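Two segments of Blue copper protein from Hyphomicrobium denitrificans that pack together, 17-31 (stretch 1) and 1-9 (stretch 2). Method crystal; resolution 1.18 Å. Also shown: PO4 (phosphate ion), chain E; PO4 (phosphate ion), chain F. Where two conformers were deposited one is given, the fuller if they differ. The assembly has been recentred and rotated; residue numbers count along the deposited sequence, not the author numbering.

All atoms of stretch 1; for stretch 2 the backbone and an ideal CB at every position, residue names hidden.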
# COMPACT_ATOMS: atom_id res chain seq x y z
N MET A 17 -7.69 -4.91 -10.23
CA MET A 17 -7.31 -5.23 -8.86
C MET A 17 -6.29 -4.20 -8.37
O MET A 17 -5.09 -4.43 -8.25
CB MET A 17 -6.75 -6.64 -8.74
CG MET A 17 -7.61 -7.66 -9.42
SD MET A 17 -9.28 -7.65 -8.72
CE MET A 17 -9.91 -9.15 -9.50
N VAL A 18 -6.82 -3.04 -8.11
CA VAL A 18 -5.98 -1.91 -7.76
C VAL A 18 -6.39 -1.21 -6.49
O VAL A 18 -7.57 -1.09 -6.16
CB VAL A 18 -5.96 -0.86 -8.91
CG1 VAL A 18 -5.46 -1.50 -10.19
CG2 VAL A 18 -7.33 -0.28 -9.13
N PHE A 19 -5.37 -0.72 -5.79
CA PHE A 19 -5.56 0.32 -4.82
C PHE A 19 -5.46 1.67 -5.52
O PHE A 19 -4.52 1.89 -6.29
CB PHE A 19 -4.48 0.21 -3.74
CG PHE A 19 -4.61 -0.94 -2.79
CD1 PHE A 19 -5.56 -1.01 -1.79
CD2 PHE A 19 -3.73 -2.00 -2.88
CE1 PHE A 19 -5.63 -2.08 -0.93
CE2 PHE A 19 -3.78 -3.06 -2.02
CZ PHE A 19 -4.75 -3.11 -1.02
N GLN A 20 -6.39 2.55 -5.26
CA GLN A 20 -6.41 3.86 -5.89
C GLN A 20 -6.40 4.95 -4.83
O GLN A 20 -7.39 5.06 -4.07
CB GLN A 20 -7.66 4.00 -6.77
CG GLN A 20 -7.62 5.32 -7.55
CD GLN A 20 -8.34 5.21 -8.88
OE1 GLN A 20 -9.51 4.80 -8.88
NE2 GLN A 20 -7.72 5.56 -10.02
N PRO A 21 -5.33 5.73 -4.74
CA PRO A 21 -4.09 5.66 -5.53
C PRO A 21 -3.23 4.50 -5.06
O PRO A 21 -3.38 3.98 -3.95
CB PRO A 21 -3.38 6.98 -5.23
CG PRO A 21 -3.88 7.39 -3.88
CD PRO A 21 -5.27 6.84 -3.77
N GLY A 22 -2.27 4.10 -5.89
CA GLY A 22 -1.31 3.08 -5.58
C GLY A 22 -0.11 3.57 -4.79
O GLY A 22 0.64 2.77 -4.23
N PHE A 23 0.09 4.88 -4.77
CA PHE A 23 1.16 5.53 -4.01
C PHE A 23 0.50 6.70 -3.28
O PHE A 23 -0.25 7.46 -3.88
CB PHE A 23 2.26 6.03 -4.92
CG PHE A 23 3.25 6.90 -4.16
CD1 PHE A 23 4.22 6.30 -3.39
CD2 PHE A 23 3.21 8.28 -4.19
CE1 PHE A 23 5.11 7.05 -2.65
CE2 PHE A 23 4.05 9.06 -3.44
CZ PHE A 23 5.00 8.44 -2.64
N VAL A 24 0.80 6.85 -2.00
CA VAL A 24 0.33 8.07 -1.32
C VAL A 24 1.40 8.52 -0.34
O VAL A 24 1.99 7.76 0.41
CB VAL A 24 -1.05 7.95 -0.71
CG1 VAL A 24 -1.03 6.91 0.35
CG2 VAL A 24 -1.55 9.23 -0.04
N LYS A 25 1.67 9.81 -0.40
CA LYS A 25 2.58 10.51 0.48
C LYS A 25 1.80 11.20 1.57
O LYS A 25 0.86 11.96 1.33
CB LYS A 25 3.42 11.50 -0.35
CG LYS A 25 4.26 12.39 0.59
CD LYS A 25 5.51 11.75 1.08
CE LYS A 25 6.43 12.65 1.91
NZ LYS A 25 5.69 13.51 2.87
N VAL A 26 2.19 10.92 2.81
CA VAL A 26 1.54 11.42 3.99
C VAL A 26 2.58 11.90 5.00
O VAL A 26 3.80 11.78 4.79
CB VAL A 26 0.61 10.39 4.65
CG1 VAL A 26 -0.30 9.75 3.63
CG2 VAL A 26 1.43 9.30 5.34
N GLU A 27 2.07 12.50 6.05
CA GLU A 27 3.00 12.93 7.11
C GLU A 27 2.64 12.19 8.39
O GLU A 27 1.55 11.67 8.57
CB GLU A 27 2.98 14.44 7.34
CG GLU A 27 3.56 15.23 6.16
CD GLU A 27 5.01 14.96 5.80
OE1 GLU A 27 5.53 15.37 4.73
OE2 GLU A 27 5.75 14.32 6.57
N ALA A 28 3.62 12.14 9.29
CA ALA A 28 3.33 11.52 10.57
C ALA A 28 2.12 12.14 11.25
O ALA A 28 1.99 13.38 11.18
CB ALA A 28 4.54 11.69 11.46
N GLY A 29 1.28 11.32 11.85
CA GLY A 29 0.06 11.73 12.48
C GLY A 29 -1.14 11.66 11.56
O GLY A 29 -2.29 11.81 12.00
N ASP A 30 -0.89 11.43 10.24
CA ASP A 30 -1.98 11.24 9.31
C ASP A 30 -2.55 9.84 9.43
O ASP A 30 -1.94 8.90 9.89
CB ASP A 30 -1.51 11.44 7.87
CG ASP A 30 -1.22 12.89 7.55
OD1 ASP A 30 -0.70 13.13 6.44
OD2 ASP A 30 -1.49 13.80 8.36
N THR A 31 -3.76 9.70 8.97
CA THR A 31 -4.33 8.37 8.83
C THR A 31 -4.50 8.07 7.35
O THR A 31 -4.78 8.94 6.51
CB THR A 31 -5.71 8.19 9.47
OG1 THR A 31 -6.44 9.29 8.91
CG2 THR A 31 -5.80 8.43 10.95
N UNK A 1 -4.02 14.83 8.96
CA UNK A 1 -4.81 14.84 7.72
C UNK A 1 -5.14 13.40 7.28
O UNK A 1 -4.29 12.54 7.36
CB UNK A 1 -4.05 15.57 6.61
N UNK A 2 -6.36 13.11 6.87
CA UNK A 2 -6.73 11.77 6.43
C UNK A 2 -6.55 11.60 4.92
O UNK A 2 -6.84 12.53 4.14
CB UNK A 2 -8.18 11.47 6.82
N UNK A 3 -6.11 10.43 4.52
CA UNK A 3 -5.92 10.09 3.12
C UNK A 3 -6.75 8.84 2.88
O UNK A 3 -6.80 8.00 3.79
CB UNK A 3 -4.45 9.88 2.77
N UNK A 4 -7.36 8.74 1.72
CA UNK A 4 -8.21 7.60 1.36
C UNK A 4 -7.59 6.80 0.25
O UNK A 4 -7.12 7.38 -0.75
CB UNK A 4 -9.61 8.07 0.94
N UNK A 5 -7.60 5.48 0.41
CA UNK A 5 -7.20 4.58 -0.66
C UNK A 5 -8.35 3.65 -0.92
O UNK A 5 -8.82 2.95 -0.04
CB UNK A 5 -5.93 3.81 -0.31
N UNK A 6 -8.87 3.68 -2.14
CA UNK A 6 -9.96 2.81 -2.51
C UNK A 6 -9.49 1.43 -2.97
O UNK A 6 -8.49 1.33 -3.69
CB UNK A 6 -10.79 3.47 -3.61
N UNK A 7 -10.22 0.39 -2.55
CA UNK A 7 -10.03 -0.96 -3.06
C UNK A 7 -10.94 -1.19 -4.27
O UNK A 7 -12.18 -1.15 -4.06
CB UNK A 7 -10.31 -1.99 -1.97
N UNK A 8 -10.37 -1.39 -5.45
CA UNK A 8 -11.17 -1.37 -6.69
C UNK A 8 -10.89 -2.59 -7.57
O UNK A 8 -9.78 -3.05 -7.75
CB UNK A 8 -10.89 -0.09 -7.48
N UNK A 9 -11.97 -3.12 -8.17
CA UNK A 9 -11.86 -4.15 -9.15
C UNK A 9 -11.17 -3.63 -10.42
O UNK A 9 -10.42 -4.35 -11.04
CB UNK A 9 -13.25 -4.71 -9.47
P PO4 E . -5.58 10.58 -1.08
O1 PO4 E . -6.24 10.86 -2.46
O2 PO4 E . -4.27 11.44 -0.90
O3 PO4 E . -6.59 10.92 0.08
O4 PO4 E . -5.19 9.04 -0.97
P PO4 F . -0.61 15.71 4.45
O1 PO4 F . -2.16 15.58 4.18
O2 PO4 F . -0.13 17.17 4.08
O3 PO4 F . -0.31 15.44 5.98
O4 PO4 F . 0.16 14.65 3.57

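Position 1 opens the chain, and its CB points sideways, 3.6 Å from Asp 30 OD2. The backbone supplies the useful charge, since a terminal amine can answer the carboxylate; a small side chain is enough. The residue is Ala 1, whose N forms a salt bridge with Asp 30 OD2 at 2.8 Å, while Thr 31 N makes a weak hydrogen bond to Ala 1 O at 3.3 Å.

Position 2 pairs in parallel with Thr 31, on the same face of the sheet, with CB 3.5 Å from Thr 31 OG1. Many residues would fit, polar ones readily. Glu 2 lies here, extended.

Position 3 points toward stretch 1. Val 24 and Val 26 offer methyls, Asp 30 a carboxylate, and the two phosphates further acceptors, so a flat side chain with donors at its edge would suit. His 3 combines both demands. Val 26 CG1 sits over one ring face, 3.6 Å from the centroid of the His 3 ring, a CH-pi contact, while at the edge His 3 ND1 donates to O2 of the chain E phosphate at 2.9 Å and His 3 NE2 to O1 of the chain F phosphate, also at 2.9 Å. The backbone adds His 3 N to Thr 31 O, 2.8 Å.

Position 4 points away, and its CB has nothing of stretch 1 within reach, leaving the choice wide; a residue branched at CB suits the extended backbone. It is Ile 4, whose N donates to O3 of the chain E phosphate at 2.8 Å.

Position 5 points sideways, near Phe 19, Pro 21 and Val 24. A compact aliphatic group suits these apolar neighbours. Val 5 places CG1 3.7 Å from Phe 19 CB.

Position 6 forms a hydrogen-bonded pair with Gln 20, whose side chain shares its face; polar residues fit. Glu 6 holds Gln 20 through two backbone bonds: Glu 6 N to Gln 20 O, 2.8 Å, and Gln 20 N to Glu 6 O, 2.9 Å.

Position 7 shares a face with Phe 19, inviting a hydrophobic chain. Met 7 brings CG to 3.5 Å from Phe 19 CE1, its sulfur lying at the ring edge.

Position 8 returns to the face of Val 18 and Gln 20, where a long chain with an apolar stem can serve. Arg 8 packs CB 3.9 Å from Val 18 CG2, and its NH2 makes a salt bridge with Glu 6 OE1.

Position 9 points away at the corner, tolerating polar residues. Asn 9 O accepts from Met 17 N, 2.9 Å.

Stretch 2, residues 1-9: AEHIVEMRN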
# COMPACT_ATOMS: atom_id res chain seq x y z
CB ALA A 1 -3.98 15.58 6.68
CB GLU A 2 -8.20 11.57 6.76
CG GLU A 2 -8.79 10.20 6.45
CD GLU A 2 -10.25 10.14 6.82
OE1 GLU A 2 -11.12 10.72 6.15
OE2 GLU A 2 -10.56 9.51 7.85
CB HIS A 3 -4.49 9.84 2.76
CG HIS A 3 -3.65 11.05 2.90
ND1 HIS A 3 -3.22 11.73 1.79
CD2 HIS A 3 -3.21 11.71 3.97
CE1 HIS A 3 -2.51 12.77 2.19
NE2 HIS A 3 -2.48 12.78 3.51
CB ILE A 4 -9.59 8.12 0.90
CG1 ILE A 4 -10.26 8.98 1.97
CG2 ILE A 4 -10.46 6.93 0.51
CD1 ILE A 4 -10.59 8.26 3.26
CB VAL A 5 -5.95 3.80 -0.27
CG1 VAL A 5 -5.63 2.77 -1.33
CG2 VAL A 5 -4.81 4.77 -0.05
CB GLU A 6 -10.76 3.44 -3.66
CG GLU A 6 -11.41 4.75 -3.31
CD GLU A 6 -12.38 5.23 -4.40
OE1 GLU A 6 -12.29 4.68 -5.53
OE2 GLU A 6 -13.17 6.13 -4.07
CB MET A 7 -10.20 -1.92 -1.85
CG MET A 7 -9.07 -1.70 -0.86
SD MET A 7 -9.01 -2.64 0.66
CE MET A 7 -10.44 -1.99 1.52
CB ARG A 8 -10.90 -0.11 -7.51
CG ARG A 8 -11.29 1.17 -6.79
CD ARG A 8 -11.21 2.36 -7.68
NE ARG A 8 -12.21 2.31 -8.76
CZ ARG A 8 -13.28 3.03 -8.90
NH1 ARG A 8 -14.02 2.79 -10.00
NH2 ARG A 8 -13.67 3.93 -8.03
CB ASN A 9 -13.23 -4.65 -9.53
CG ASN A 9 -13.93 -5.37 -8.39
OD1 ASN A 9 -13.26 -5.81 -7.44
ND2 ASN A 9 -15.24 -5.40 -8.49
O HOH W 1 -4.39 13.59 11.16
O HOH W 2 -8.66 7.26 -3.12
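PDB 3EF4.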